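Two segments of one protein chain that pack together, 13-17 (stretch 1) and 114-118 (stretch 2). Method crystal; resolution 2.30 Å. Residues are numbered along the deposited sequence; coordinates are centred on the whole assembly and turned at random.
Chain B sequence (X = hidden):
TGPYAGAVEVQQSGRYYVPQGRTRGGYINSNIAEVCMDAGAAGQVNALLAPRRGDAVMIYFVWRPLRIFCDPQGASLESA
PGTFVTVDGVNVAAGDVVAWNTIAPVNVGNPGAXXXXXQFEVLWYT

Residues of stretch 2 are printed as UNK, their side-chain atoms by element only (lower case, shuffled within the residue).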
# COMPACT_ATOMS: atom_id res chain seq x y z
N SER B 13 -5.98 -0.54 0.51
CA SER B 13 -5.69 0.36 1.60
C SER B 13 -6.43 1.68 1.52
O SER B 13 -6.40 2.35 0.51
CB SER B 13 -4.20 0.69 1.58
OG SER B 13 -3.95 1.86 2.33
N GLY B 14 -6.98 2.09 2.66
CA GLY B 14 -7.67 3.34 2.76
C GLY B 14 -9.07 3.42 2.26
O GLY B 14 -9.60 4.51 2.18
N ARG B 15 -9.68 2.30 1.90
CA ARG B 15 -11.05 2.33 1.44
C ARG B 15 -11.99 1.89 2.56
O ARG B 15 -11.95 0.74 3.00
CB ARG B 15 -11.23 1.44 0.21
CG ARG B 15 -12.68 1.41 -0.32
CD ARG B 15 -12.77 0.87 -1.73
NE ARG B 15 -12.30 1.85 -2.69
CZ ARG B 15 -13.10 2.69 -3.33
NH1 ARG B 15 -14.41 2.65 -3.11
NH2 ARG B 15 -12.59 3.56 -4.21
N TYR B 16 -12.85 2.78 3.03
CA TYR B 16 -13.72 2.42 4.12
C TYR B 16 -14.64 1.24 3.82
O TYR B 16 -15.33 1.21 2.81
CB TYR B 16 -14.49 3.65 4.56
CG TYR B 16 -15.21 3.51 5.88
CD1 TYR B 16 -16.51 3.05 5.91
CD2 TYR B 16 -14.60 3.87 7.09
CE1 TYR B 16 -17.22 2.95 7.09
CE2 TYR B 16 -15.31 3.78 8.30
CZ TYR B 16 -16.62 3.32 8.28
OH TYR B 16 -17.40 3.27 9.40
N TYR B 17 -14.61 0.24 4.70
CA TYR B 17 -15.44 -0.94 4.55
C TYR B 17 -15.78 -1.55 5.91
O TYR B 17 -14.95 -2.20 6.55
CB TYR B 17 -14.75 -1.96 3.69
CG TYR B 17 -15.58 -3.19 3.45
CD1 TYR B 17 -16.78 -3.11 2.77
CD2 TYR B 17 -15.17 -4.44 3.89
CE1 TYR B 17 -17.56 -4.23 2.53
CE2 TYR B 17 -15.93 -5.58 3.65
CZ TYR B 17 -17.13 -5.47 2.97
OH TYR B 17 -17.93 -6.57 2.75
N UNK B 114 -16.55 11.83 13.05
CA UNK B 114 -16.60 11.37 11.68
C UNK B 114 -15.86 10.04 11.64
O UNK B 114 -15.28 9.64 12.63
n UNK B 114 -11.58 15.19 10.41
c UNK B 114 -16.01 12.41 10.74
c UNK B 114 -14.14 13.90 10.01
c UNK B 114 -12.70 15.82 10.72
n UNK B 114 -13.90 15.25 10.55
n UNK B 114 -12.61 17.04 11.25
c UNK B 114 -14.65 12.90 11.07
N UNK B 115 -15.97 9.31 10.53
CA UNK B 115 -15.30 8.03 10.40
C UNK B 115 -13.80 8.16 10.38
O UNK B 115 -13.28 9.22 10.04
n UNK B 115 -18.98 6.45 5.35
n UNK B 115 -18.03 7.72 7.04
c UNK B 115 -17.23 6.95 9.26
c UNK B 115 -17.78 6.57 7.90
c UNK B 115 -15.79 7.35 9.14
c UNK B 115 -18.61 7.63 5.83
n UNK B 115 -18.87 8.74 5.14
N UNK B 116 -13.10 7.09 10.75
CA UNK B 116 -11.64 7.11 10.75
C UNK B 116 -11.08 5.74 10.36
O UNK B 116 -11.79 4.75 10.49
c UNK B 116 -11.11 7.48 12.14
o UNK B 116 -11.51 8.79 12.52
N UNK B 117 -9.85 5.70 9.83
CA UNK B 117 -9.23 4.41 9.54
C UNK B 117 -7.88 4.46 10.24
O UNK B 117 -7.20 5.48 10.14
c UNK B 117 -8.31 2.80 7.87
c UNK B 117 -9.97 3.74 5.84
c UNK B 117 -8.96 4.15 8.05
c UNK B 117 -10.25 4.04 7.26
N UNK B 118 -7.53 3.43 11.02
CA UNK B 118 -6.23 3.38 11.69
C UNK B 118 -5.41 2.28 11.05
O UNK B 118 -5.93 1.18 10.79
c UNK B 118 -7.14 3.38 15.44
c UNK B 118 -6.38 3.04 13.16
c UNK B 118 -6.70 4.10 14.21
c UNK B 118 -7.78 5.04 13.77

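Position 114 carries seven side-chain atoms, four carbons and three nitrogens. Bond lengths order them as an unbranched run of three carbons, then a nitrogen, then a carbon bearing the other two nitrogens: a guanidinium. The nearest approach of this side chain to stretch 1 is 9.0 Å, from its CB to Tyr16 CE2, so the identification rests on connectivity alone. It is Arg114, exposed and with no part in the contact.

Position 115 has the same inventory, again three carbons, a nitrogen and a carbon holding two more nitrogens, but its CA-to-CB bond points toward stretch 1. The third carbon of the chain, the one bonded to the first nitrogen, lies over one face of the Tyr16 ring. The guanidinium makes this Arg115. Its CD is 3.5 Å from Tyr16 CZ and 3.8 Å from the ring centroid, 23° off the ring normal, which is the geometry of a CH-pi contact. Arg115 CZ sits 5.2 Å from the same centroid, 15° off the normal; at that length any cation-pi attraction is weak at most.

Position 116 has two side-chain atoms, one carbon and one oxygen. The oxygen ends the chain at a single-bond distance from the carbon, as in a hydroxymethyl group, and the CA-to-CB bond points away from stretch 1. This is Ser116, whose OG is hydrogen-bonded elsewhere in the structure. Its backbone O approaches the edge of the Tyr16 ring, 4.3 Å from Tyr16 CE2.

Position 117 shows four carbons and no heteroatom. The chain forks at its first carbon into a one-carbon arm and a two-carbon arm, and the longer arm reaches stretch 1. Such a fork defines Ile117, with chi1 m and chi2 t. Ile117 CD1 lies 3.7 Å from Gly14 C and 4.1 Å from Tyr16 N, while Ile117 CG1 is 4.4 Å from Tyr16 CD2, near the plane of the ring.

Position 118 also has four carbons, but the fork comes at the second. That is Leu118, buried, but its nearest side-chain atom, Leu118 CD1, is still 9.4 Å from Tyr16 CE2, so it makes no contact.

The contact buries 245 Å² in all and contains no hydrogen bond between the stretches. It works by packing around Tyr16: the aliphatic part of Arg115 covers one ring face, and Ile117 meets the ring edge while its CD1 rests against the backbone from Gly14 to Tyr16. Gly14, at phi/psi 80/8, has a backbone where a CB would jam against the carbonyl O of Ser13, which by itself calls for glycine.

Stretch 2 (114-118) RRSIL
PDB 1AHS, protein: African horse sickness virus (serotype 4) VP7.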